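Local coordinates for topoisomerase I-like protein (Leishmania donovani, PDB 2B9S), which probably relaxes supercoiled DNA by transiently nicking and resealing one strand, as one subunit of a heterodimeric type IB topoisomerase, at residues Ala278-Phe283 against Asp359-Leu364; Ala288-Asn293 against Val384-Asn389; Ser391-Arg396 against Thr421-Leu426. All coordinates share one frame; numbering follows the deposited sequence.

Interaction 1 of 3, residues Ala278-Phe283 against Asp359-Leu364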
loop_
_atom_site.group_PDB
_atom_site.type_symbol
_atom_site.label_atom_id
_atom_site.label_comp_id
_atom_site.label_asym_id
_atom_site.label_seq_id
_atom_site.Cartn_x
_atom_site.Cartn_y
_atom_site.Cartn_z
ATOM N N ALA D 278 -17.845 -5.028 20.916
ATOM C CA ALA D 278 -17.593 -3.839 21.762
ATOM C C ALA D 278 -16.120 -3.579 22.087
ATOM O O ALA D 278 -15.654 -2.441 22.020
ATOM C CB ALA D 278 -18.403 -3.945 23.063
ATOM N N VAL D 279 -15.393 -4.625 22.471
ATOM C CA VAL D 279 -13.959 -4.493 22.777
ATOM C C VAL D 279 -13.155 -4.192 21.499
ATOM O O VAL D 279 -12.180 -3.423 21.525
ATOM C CB VAL D 279 -13.432 -5.745 23.541
ATOM C CG1 VAL D 279 -11.945 -5.666 23.825
ATOM C CG2 VAL D 279 -14.209 -5.921 24.861
ATOM N N ALA D 280 -13.588 -4.772 20.377
ATOM C CA ALA D 280 -12.916 -4.553 19.097
ATOM C C ALA D 280 -13.097 -3.113 18.666
ATOM O O ALA D 280 -12.122 -2.446 18.274
ATOM C CB ALA D 280 -13.421 -5.517 18.031
ATOM N N MET D 281 -14.327 -2.607 18.758
ATOM C CA MET D 281 -14.535 -1.207 18.402
ATOM C C MET D 281 -13.913 -0.219 19.403
ATOM O O MET D 281 -13.476 0.858 19.023
ATOM C CB MET D 281 -15.984 -0.899 17.957
ATOM C CG MET D 281 -17.086 -1.169 18.909
ATOM S SD MET D 281 -18.672 -1.283 18.024
ATOM C CE MET D 281 -19.217 0.428 18.067
ATOM N N TYR D 282 -13.794 -0.631 20.660
ATOM C CA TYR D 282 -13.011 0.097 21.647
ATOM C C TYR D 282 -11.524 0.214 21.264
ATOM O O TYR D 282 -10.924 1.294 21.408
ATOM C CB TYR D 282 -13.152 -0.583 23.009
ATOM C CG TYR D 282 -12.233 -0.046 24.086
ATOM C CD1 TYR D 282 -12.549 1.126 24.786
ATOM C CD2 TYR D 282 -11.058 -0.720 24.421
ATOM C CE1 TYR D 282 -11.708 1.621 25.781
ATOM C CE2 TYR D 282 -10.207 -0.237 25.407
ATOM C CZ TYR D 282 -10.541 0.937 26.094
ATOM O OH TYR D 282 -9.703 1.419 27.085
ATOM N N PHE D 283 -10.925 -0.905 20.820
ATOM C CA PHE D 283 -9.542 -0.918 20.342
ATOM C C PHE D 283 -9.337 -0.071 19.094
ATOM O O PHE D 283 -8.372 0.667 19.019
ATOM C CB PHE D 283 -9.037 -2.339 20.052
ATOM C CG PHE D 283 -8.749 -3.157 21.281
ATOM C CD1 PHE D 283 -8.651 -2.566 22.540
ATOM C CD2 PHE D 283 -8.540 -4.523 21.169
ATOM C CE1 PHE D 283 -8.396 -3.324 23.676
ATOM C CE2 PHE D 283 -8.262 -5.291 22.288
ATOM C CZ PHE D 283 -8.191 -4.682 23.553
ATOM N N ASP D 359 -7.781 -17.501 18.491
ATOM C CA ASP D 359 -8.294 -16.130 18.347
ATOM C C ASP D 359 -8.961 -15.646 19.625
ATOM O O ASP D 359 -9.761 -16.370 20.214
ATOM C CB ASP D 359 -9.396 -16.017 17.273
ATOM C CG ASP D 359 -8.911 -16.266 15.854
ATOM O OD1 ASP D 359 -7.691 -16.360 15.607
ATOM O OD2 ASP D 359 -9.802 -16.367 14.975
ATOM N N ILE D 360 -8.688 -14.388 19.969
ATOM C CA ILE D 360 -9.379 -13.656 21.036
ATOM C C ILE D 360 -10.827 -13.335 20.668
ATOM O O ILE D 360 -11.746 -13.554 21.471
ATOM C CB ILE D 360 -8.666 -12.321 21.337
ATOM C CG1 ILE D 360 -7.243 -12.570 21.816
ATOM C CG2 ILE D 360 -9.466 -11.507 22.369
ATOM C CD1 ILE D 360 -6.385 -11.330 21.843
ATOM N N PHE D 361 -11.028 -12.797 19.465
ATOM C CA PHE D 361 -12.378 -12.491 18.985
ATOM C C PHE D 361 -12.894 -13.556 18.022
ATOM O O PHE D 361 -13.235 -13.259 16.893
ATOM C CB PHE D 361 -12.446 -11.090 18.360
ATOM C CG PHE D 361 -11.907 -9.996 19.255
ATOM C CD1 PHE D 361 -12.503 -9.733 20.496
ATOM C CD2 PHE D 361 -10.789 -9.242 18.861
ATOM C CE1 PHE D 361 -11.993 -8.734 21.324
ATOM C CE2 PHE D 361 -10.282 -8.250 19.667
ATOM C CZ PHE D 361 -10.888 -7.984 20.908
ATOM N N ASP D 362 -12.989 -14.792 18.504
ATOM C CA ASP D 362 -13.424 -15.928 17.685
ATOM C C ASP D 362 -14.876 -15.842 17.163
ATOM O O ASP D 362 -15.239 -16.510 16.195
ATOM C CB ASP D 362 -13.175 -17.257 18.430
ATOM C CG ASP D 362 -14.177 -17.522 19.563
ATOM O OD1 ASP D 362 -14.196 -16.781 20.587
ATOM O OD2 ASP D 362 -14.928 -18.516 19.419
ATOM N N GLN D 363 -15.679 -15.000 17.810
ATOM C CA GLN D 363 -17.080 -14.794 17.454
ATOM C C GLN D 363 -17.321 -13.438 16.752
ATOM O O GLN D 363 -18.462 -12.982 16.664
ATOM C CB GLN D 363 -17.954 -14.932 18.717
ATOM C CG GLN D 363 -17.906 -16.336 19.371
ATOM C CD GLN D 363 -18.356 -17.440 18.426
ATOM O OE1 GLN D 363 -19.413 -17.333 17.810
ATOM N NE2 GLN D 363 -17.558 -18.505 18.309
ATOM N N LEU D 364 -16.250 -12.812 16.263
ATOM C CA LEU D 364 -16.323 -11.519 15.551
ATOM C C LEU D 364 -15.474 -11.477 14.256
ATOM O O LEU D 364 -14.262 -11.716 14.296
ATOM C CB LEU D 364 -15.855 -10.375 16.478
ATOM C CG LEU D 364 -15.738 -8.967 15.856
ATOM C CD1 LEU D 364 -17.121 -8.327 15.580
ATOM C CD2 LEU D 364 -14.891 -8.062 16.710
#
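The Phe361 ring is the centre of this contact, set against Val279, Ala280 and Phe283 of helix 272-287. Its CZ makes the two closest approaches of the ring: 3.9 Å from Phe361 CZ to Val279 CG1 and 4.0 Å to Phe283 CE2. Both partners come in at the ring edge, near its plane, and the Val279 side chain crosses that of Phe361 at about a right angle. CG1 of Val279 is anti to the backbone N (chi1 178°), which turns this methyl to the ring. One face of Phe361 receives Ala280 CB, 4.5 Å from Phe361 CE2. The opposite face is covered from within the loop by Ile360, whose CG2 stands 3.8 Å above the centre of the Phe361 ring. Beside this, Leu364 CD2 comes to 3.2 Å from Ala280 CB, tighter than normal carbon contact, so its exact closeness is doubtful. No hydrogen bond spans the two segments; the interface is wholly apolar and buried.

Phe361 and Leu364 reach the helix together because they begin and end a type I beta turn, closed by Leu364 N to Phe361 O at 3.1 Å. At the outer corner Gln363 NE2 donates to Asp362 OD2 (2.9 Å), meeting the oxygen from above the carboxylate plane. The turn is tied to the start of the same helix through the backbone of Gln363, whose N bonds Gln276 OE1 and whose O bonds His273 ND1. Leu346 and Phe350 of helix 341-351 pack on Val279, and Phe323 meets Phe283 edge-to-face. A beta turn thus packs its two end residues on helix 272-287, part of the hydrophobic interior of the catalytic core of a eukaryotic topoisomerase I, about 11 Å at the nearest atom from the bound DNA.

Interaction 2 of 3, residues Ala288-Asn293 against Val384-Asn389. With VO4 (vanadate ion), chain F; nucleotides of chain C; nucleotides of chain B.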
loop_
_atom_site.group_PDB
_atom_site.type_symbol
_atom_site.label_atom_id
_atom_site.label_comp_id
_atom_site.label_asym_id
_atom_site.label_seq_id
_atom_site.Cartn_x
_atom_site.Cartn_y
_atom_site.Cartn_z
ATOM N N ALA D 288 -6.590 3.106 17.414
ATOM C CA ALA D 288 -6.554 3.156 15.937
ATOM C C ALA D 288 -5.958 1.908 15.255
ATOM O O ALA D 288 -5.172 2.030 14.320
ATOM C CB ALA D 288 -5.879 4.477 15.421
ATOM N N LEU D 289 -6.323 0.713 15.726
ATOM C CA LEU D 289 -5.902 -0.526 15.050
ATOM C C LEU D 289 -6.616 -0.689 13.704
ATOM O O LEU D 289 -7.779 -0.262 13.530
ATOM C CB LEU D 289 -6.174 -1.777 15.919
ATOM C CG LEU D 289 -5.619 -1.870 17.352
ATOM C CD1 LEU D 289 -5.728 -3.320 17.911
ATOM C CD2 LEU D 289 -4.198 -1.346 17.484
ATOM N N ARG D 290 -5.931 -1.316 12.755
ATOM C CA ARG D 290 -6.609 -1.785 11.555
ATOM C C ARG D 290 -7.517 -2.948 11.964
ATOM O O ARG D 290 -7.243 -3.638 12.946
ATOM C CB ARG D 290 -5.610 -2.209 10.486
ATOM C CG ARG D 290 -4.621 -1.115 10.091
ATOM C CD ARG D 290 -3.505 -1.732 9.313
ATOM N NE ARG D 290 -2.455 -0.820 8.855
ATOM C CZ ARG D 290 -1.254 -0.720 9.404
ATOM N NH1 ARG D 290 -0.967 -1.413 10.495
ATOM N NH2 ARG D 290 -0.330 0.082 8.868
ATOM N N VAL D 291 -8.588 -3.138 11.203
ATOM C CA VAL D 291 -9.645 -4.104 11.471
ATOM C C VAL D 291 -9.186 -5.580 11.477
ATOM O O VAL D 291 -9.754 -6.403 12.178
ATOM C CB VAL D 291 -10.828 -3.882 10.453
ATOM C CG1 VAL D 291 -10.507 -4.502 9.038
ATOM C CG2 VAL D 291 -12.190 -4.374 11.027
ATOM N N GLY D 292 -8.188 -5.913 10.668
ATOM C CA GLY D 292 -7.604 -7.251 10.662
ATOM C C GLY D 292 -8.408 -8.332 9.975
ATOM O O GLY D 292 -8.941 -9.227 10.630
ATOM N N ASN D 293 -8.481 -8.269 8.648
ATOM C CA ASN D 293 -9.094 -9.334 7.867
ATOM C C ASN D 293 -8.243 -10.615 7.908
ATOM O O ASN D 293 -7.012 -10.564 8.048
ATOM C CB ASN D 293 -9.311 -8.886 6.411
ATOM C CG ASN D 293 -10.542 -8.022 6.249
ATOM O OD1 ASN D 293 -11.671 -8.538 6.231
ATOM N ND2 ASN D 293 -10.344 -6.701 6.138
ATOM N N VAL D 384 -11.983 4.380 8.838
ATOM C CA VAL D 384 -12.357 5.786 9.051
ATOM C C VAL D 384 -11.912 6.304 10.429
ATOM O O VAL D 384 -11.541 7.479 10.560
ATOM C CB VAL D 384 -13.902 6.022 8.813
ATOM C CG1 VAL D 384 -14.279 7.498 8.998
ATOM C CG2 VAL D 384 -14.314 5.558 7.433
ATOM N N PHE D 385 -11.937 5.432 11.446
ATOM C CA PHE D 385 -11.461 5.791 12.793
ATOM C C PHE D 385 -9.986 6.120 12.804
ATOM O O PHE D 385 -9.479 6.848 13.675
ATOM C CB PHE D 385 -11.716 4.651 13.779
ATOM C CG PHE D 385 -13.124 4.599 14.298
ATOM C CD1 PHE D 385 -14.101 3.887 13.612
ATOM C CD2 PHE D 385 -13.469 5.273 15.478
ATOM C CE1 PHE D 385 -15.416 3.829 14.098
ATOM C CE2 PHE D 385 -14.774 5.230 15.977
ATOM C CZ PHE D 385 -15.755 4.516 15.289
ATOM N N ARG D 386 -9.285 5.563 11.836
ATOM C CA ARG D 386 -7.849 5.714 11.763
ATOM C C ARG D 386 -7.514 7.095 11.164
ATOM O O ARG D 386 -6.628 7.803 11.663
ATOM C CB ARG D 386 -7.281 4.554 10.940
ATOM C CG ARG D 386 -5.927 4.131 11.327
ATOM C CD ARG D 386 -5.514 2.873 10.531
ATOM N NE ARG D 386 -4.085 2.912 10.267
ATOM C CZ ARG D 386 -3.151 2.568 11.139
ATOM N NH1 ARG D 386 -3.483 2.131 12.351
ATOM N NH2 ARG D 386 -1.880 2.624 10.785
ATOM N N THR D 387 -8.233 7.447 10.094
ATOM C CA THR D 387 -8.230 8.793 9.507
ATOM C C THR D 387 -8.677 9.848 10.526
ATOM O O THR D 387 -8.060 10.914 10.637
ATOM C CB THR D 387 -9.192 8.879 8.285
ATOM O OG1 THR D 387 -8.911 7.815 7.376
ATOM C CG2 THR D 387 -9.047 10.212 7.558
ATOM N N TYR D 388 -9.765 9.544 11.234
ATOM C CA TYR D 388 -10.283 10.388 12.304
ATOM C C TYR D 388 -9.250 10.608 13.415
ATOM O O TYR D 388 -9.010 11.744 13.834
ATOM C CB TYR D 388 -11.580 9.798 12.880
ATOM C CG TYR D 388 -11.945 10.361 14.237
ATOM C CD1 TYR D 388 -12.581 11.606 14.355
ATOM C CD2 TYR D 388 -11.623 9.665 15.404
ATOM C CE1 TYR D 388 -12.884 12.138 15.600
ATOM C CE2 TYR D 388 -11.928 10.177 16.650
ATOM C CZ TYR D 388 -12.560 11.412 16.750
ATOM O OH TYR D 388 -12.869 11.915 18.001
ATOM N N ASN D 389 -8.647 9.525 13.880
ATOM C CA ASN D 389 -7.662 9.587 14.948
ATOM C C ASN D 389 -6.413 10.368 14.586
ATOM O O ASN D 389 -5.864 11.067 15.427
ATOM C CB ASN D 389 -7.266 8.184 15.407
ATOM C CG ASN D 389 -8.187 7.645 16.475
ATOM O OD1 ASN D 389 -8.380 8.287 17.510
ATOM N ND2 ASN D 389 -8.775 6.464 16.232
HETATM V V VO4 F . -2.216 2.530 6.749
HETATM O O1 VO4 F . -1.245 3.069 8.087
HETATM O O2 VO4 F . -3.480 1.314 6.938
ATOM P P DT C 16 -6.878 -5.107 7.054
ATOM O OP1 DT C 16 -6.848 -4.764 8.489
ATOM O OP2 DT C 16 -7.366 -6.410 6.567
ATOM O "O5'" DT C 16 -7.744 -4.022 6.273
ATOM C "C5'" DT C 16 -7.572 -2.613 6.429
ATOM C "C4'" DT C 16 -8.639 -1.974 5.551
ATOM O "O4'" DT C 16 -8.367 -2.284 4.161
ATOM C "C3'" DT C 16 -10.081 -2.422 5.802
ATOM O "O3'" DT C 16 -10.912 -1.257 5.902
ATOM C "C2'" DT C 16 -10.504 -3.231 4.567
ATOM C "C1'" DT C 16 -9.587 -2.657 3.500
ATOM N N1 DT C 16 -9.234 -3.680 2.495
ATOM C C2 DT C 16 -9.586 -3.470 1.190
ATOM O O2 DT C 16 -10.204 -2.498 0.849
ATOM N N3 DT C 16 -9.209 -4.473 0.330
ATOM C C4 DT C 16 -8.512 -5.619 0.657
ATOM O O4 DT C 16 -8.211 -6.420 -0.216
ATOM C C5 DT C 16 -8.139 -5.774 2.062
ATOM C C7 DT C 16 -7.354 -6.968 2.599
ATOM C C6 DT C 16 -8.524 -4.799 2.888
ATOM O "O5'" DA B 1 -0.767 1.269 6.144
ATOM C "C5'" DA B 1 0.497 1.916 6.072
ATOM C "C4'" DA B 1 1.506 0.991 5.467
ATOM O "O4'" DA B 1 1.209 0.753 4.072
ATOM C "C3'" DA B 1 2.862 1.624 5.474
ATOM O "O3'" DA B 1 3.463 1.325 6.727
ATOM C "C2'" DA B 1 3.557 0.978 4.274
ATOM C "C1'" DA B 1 2.432 0.636 3.330
ATOM N N9 DA B 1 2.247 1.456 2.125
ATOM C C8 DA B 1 1.497 2.602 2.049
ATOM N N7 DA B 1 1.423 3.136 0.857
ATOM C C5 DA B 1 2.181 2.276 0.070
ATOM C C6 DA B 1 2.500 2.280 -1.308
ATOM N N6 DA B 1 2.058 3.217 -2.175
ATOM N N1 DA B 1 3.272 1.268 -1.763
ATOM C C2 DA B 1 3.703 0.323 -0.926
ATOM N N3 DA B 1 3.489 0.237 0.382
ATOM C C4 DA B 1 2.699 1.230 0.832
ATOM P P DC C 17 -12.378 -1.301 6.527
ATOM O OP1 DC C 17 -12.682 0.080 6.978
ATOM O OP2 DC C 17 -12.560 -2.407 7.462
ATOM O "O5'" DC C 17 -13.301 -1.550 5.273
ATOM C "C5'" DC C 17 -13.432 -0.626 4.206
ATOM C "C4'" DC C 17 -14.229 -1.352 3.148
ATOM O "O4'" DC C 17 -13.378 -2.328 2.498
ATOM C "C3'" DC C 17 -15.427 -2.150 3.671
ATOM O "O3'" DC C 17 -16.517 -1.837 2.837
ATOM C "C2'" DC C 17 -15.051 -3.602 3.422
ATOM C "C1'" DC C 17 -14.191 -3.453 2.166
ATOM N N1 DC C 17 -13.333 -4.641 1.841
ATOM C C2 DC C 17 -13.086 -4.948 0.503
ATOM O O2 DC C 17 -13.594 -4.222 -0.387
ATOM N N3 DC C 17 -12.304 -6.029 0.210
ATOM C C4 DC C 17 -11.793 -6.785 1.192
ATOM N N4 DC C 17 -11.064 -7.838 0.819
ATOM C C5 DC C 17 -12.030 -6.509 2.570
ATOM C C6 DC C 17 -12.789 -5.432 2.848
#
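Arg290 and Arg386 stack guanidinium on guanidinium, centres 4.2 Å apart and planes 27° from parallel. Arg386 NH2 sits over one face of the Arg290 group, offset toward its rim, while Arg290 CG lies over a face of Arg386. The edge of Arg290 faces the vanadate and DA1 of chain B; that of Arg386 is shared between the vanadate and Ala288 O. Arg290 NH2 donates nearly straight to O5' of DA1 (3.0 Å, 165°), an oxygen in its plane, and the chain extended from CG to NE carries Arg290 NE to vanadate O2 at 3.0 Å. From the Arg386 edge, NH2 bonds vanadate O1 at 2.8 Å. Its NH1 turns back to Ala288 O, a short but strongly bent and weak bond (2.6 Å, 128°).

Cys427 O also accepts from Arg386 NH2, and Arg386 NE bonds Tyr22 OH of the other protein chain. Ala288, with positive phi just after helix 272-287, packs its CB 3.6 Å from Asn389 ND2, which donates to Asp285 O. Beyond Arg290 the loop grips the DNA: Gly292 N meets OP1 of DT16 of chain C at 2.8 Å, and both N and ND2 of Asn293 bond its OP2.

The two like-charged groups lie close together while both bond the vanadate, which may offset their repulsion. With Lys328 and His429 they form the pocket around vanadium, which DA1 O5' binds directly; the arrangement is consistent with stabilising the transition state of strand cleavage and religation.

Interaction 3 of 3, residues Ser391-Arg396 against Thr421-Leu426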
loop_
_atom_site.group_PDB
_atom_site.type_symbol
_atom_site.label_atom_id
_atom_site.label_comp_id
_atom_site.label_asym_id
_atom_site.label_seq_id
_atom_site.Cartn_x
_atom_site.Cartn_y
_atom_site.Cartn_z
ATOM N N SER D 391 -6.122 12.728 12.215
ATOM C CA SER D 391 -6.490 14.119 11.943
ATOM C C SER D 391 -6.879 14.892 13.202
ATOM O O SER D 391 -6.478 16.037 13.374
ATOM C CB SER D 391 -7.615 14.178 10.918
ATOM O OG SER D 391 -7.092 13.977 9.629
ATOM N N ILE D 392 -7.648 14.255 14.074
ATOM C CA ILE D 392 -8.073 14.865 15.323
ATOM C C ILE D 392 -6.913 15.041 16.298
ATOM O O ILE D 392 -6.948 15.930 17.139
ATOM C CB ILE D 392 -9.272 14.106 15.976
ATOM C CG1 ILE D 392 -10.215 15.083 16.708
ATOM C CG2 ILE D 392 -8.790 12.993 16.926
ATOM C CD1 ILE D 392 -10.660 16.314 15.886
ATOM N N THR D 393 -5.894 14.199 16.174
ATOM C CA THR D 393 -4.690 14.288 17.001
ATOM C C THR D 393 -3.855 15.527 16.640
ATOM O O THR D 393 -3.262 16.157 17.516
ATOM C CB THR D 393 -3.839 13.005 16.864
ATOM O OG1 THR D 393 -4.517 11.915 17.497
ATOM C CG2 THR D 393 -2.467 13.167 17.487
ATOM N N LEU D 394 -3.809 15.874 15.356
ATOM C CA LEU D 394 -3.076 17.065 14.926
ATOM C C LEU D 394 -3.851 18.342 15.287
ATOM O O LEU D 394 -3.271 19.319 15.769
ATOM C CB LEU D 394 -2.748 17.018 13.424
ATOM C CG LEU D 394 -1.655 17.984 12.942
ATOM C CD1 LEU D 394 -0.292 17.520 13.397
ATOM C CD2 LEU D 394 -1.656 18.171 11.431
ATOM N N ASP D 395 -5.158 18.308 15.048
ATOM C CA ASP D 395 -6.064 19.393 15.381
ATOM C C ASP D 395 -5.915 19.757 16.860
ATOM O O ASP D 395 -5.525 20.883 17.189
ATOM C CB ASP D 395 -7.502 18.972 15.055
ATOM C CG ASP D 395 -8.443 20.154 14.860
ATOM O OD1 ASP D 395 -8.062 21.115 14.148
ATOM O OD2 ASP D 395 -9.583 20.111 15.392
ATOM N N ARG D 396 -6.194 18.787 17.739
ATOM C CA ARG D 396 -6.081 18.962 19.187
ATOM C C ARG D 396 -4.730 19.556 19.606
ATOM O O ARG D 396 -4.692 20.505 20.378
ATOM C CB ARG D 396 -6.351 17.648 19.912
ATOM N N THR D 421 5.092 13.596 14.495
ATOM C CA THR D 421 5.674 12.426 15.182
ATOM C C THR D 421 4.644 11.781 16.110
ATOM O O THR D 421 4.561 10.561 16.182
ATOM C CB THR D 421 6.966 12.805 15.985
ATOM O OG1 THR D 421 7.976 13.279 15.093
ATOM C CG2 THR D 421 7.549 11.613 16.789
ATOM N N GLU D 422 3.849 12.584 16.810
ATOM C CA GLU D 422 2.820 12.008 17.672
ATOM C C GLU D 422 1.764 11.223 16.867
ATOM O O GLU D 422 1.316 10.155 17.293
ATOM C CB GLU D 422 2.158 13.073 18.538
ATOM C CG GLU D 422 1.526 12.489 19.810
ATOM C CD GLU D 422 0.289 13.258 20.282
ATOM O OE1 GLU D 422 -0.097 14.258 19.626
ATOM O OE2 GLU D 422 -0.310 12.850 21.307
ATOM N N VAL D 423 1.373 11.782 15.723
ATOM C CA VAL D 423 0.480 11.135 14.752
ATOM C C VAL D 423 1.067 9.808 14.227
ATOM O O VAL D 423 0.379 8.796 14.216
ATOM C CB VAL D 423 0.159 12.099 13.560
ATOM C CG1 VAL D 423 -0.760 11.425 12.524
ATOM C CG2 VAL D 423 -0.463 13.410 14.079
ATOM N N ALA D 424 2.341 9.824 13.834
ATOM C CA ALA D 424 3.030 8.651 13.313
ATOM C C ALA D 424 3.186 7.522 14.343
ATOM O O ALA D 424 3.109 6.336 13.985
ATOM C CB ALA D 424 4.384 9.056 12.745
ATOM N N ILE D 425 3.404 7.884 15.609
ATOM C CA ILE D 425 3.479 6.908 16.718
ATOM C C ILE D 425 2.139 6.201 16.959
ATOM O O ILE D 425 2.102 4.973 17.091
ATOM C CB ILE D 425 4.021 7.550 18.027
ATOM C CG1 ILE D 425 5.547 7.624 17.969
ATOM C CG2 ILE D 425 3.562 6.772 19.284
ATOM C CD1 ILE D 425 6.162 8.615 18.936
ATOM N N LEU D 426 1.056 6.980 16.988
ATOM C CA LEU D 426 -0.304 6.465 17.108
ATOM C C LEU D 426 -0.635 5.452 15.997
ATOM O O LEU D 426 -1.288 4.421 16.241
ATOM C CB LEU D 426 -1.302 7.635 17.076
ATOM C CG LEU D 426 -2.803 7.325 16.958
ATOM C CD1 LEU D 426 -3.422 6.906 18.302
ATOM C CD2 LEU D 426 -3.573 8.490 16.361
#
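Thr393 and Val423 have the closest CA atoms (6.5 Å) of segments 391-396 and 421-426. The apolar contacts gather on Val423 CG2. This methyl lies 4.0 Å from Thr393 CG2 and 4.2 Å from Leu394 CD1, so one valine branch serves two successive residues of the facing helix. With CG1 of Val423 anti to the backbone N (chi1 179°), CG2 is the branch that meets that helix, and the Leu394 side chain meets that of Val423 at a slant.

A second group of contacts sets carbon against oxygen. Glu422 OE1 comes to 3.4 Å from Thr393 CG2, the carboxylate approaching the methyl and not the hydroxyl. Thr393 CG2 is anti to the backbone N, a rotation (chi1 -70° for OG1) that sends the methyl to Glu422 and Val423 and keeps OG1 beside the backbone N. From there OG1 is hydrogen-bonded to Asn389 O, one turn back in its own helix, and this bond satisfies the threonine within helix 384-400. Leu426 CD2 lies 3.7 Å from Thr393 OG1. No hydrogen bond or salt bridge crosses between the two helix segments.

The axes of segments 391-396 and 421-426 approach to 9.4 Å, with their N-to-C directions at 152°, roughly antiparallel. Trp397, further along helix 384-400, also packs on Glu422, and Ala390 on Val423. Residues of the other protein chain also touch both helices: Ile23 of that chain lies on Leu394, Leu15 on Thr421, and its Tyr22 O and Asp24 N bond Ser391 OG. The pair formed by helices 384-400 and 411-427 thus packs against the second chain of the heterodimer, with the Val423 side chain about 9 Å from the vanadate.

In the fold
All three contacts lie in the catalytic core, and helix 272-287 and helix 384-400 tie them together. Interaction 1 sits on the former helix, whose end leads straight into the loop of interaction 2; the two touch through Phe283 CB and Leu289 CD1. Interactions 2 and 3 share helix 384-400 and meet at Asn389 and Leu426. The chemistry changes with place: interaction 1 is a buried apolar core away from the DNA, interaction 2 is buried yet charged and holds the vanadate and phosphates, and interaction 3 is a partly buried helix pair of mixed methyl and oxygen contacts beside the partner subunit.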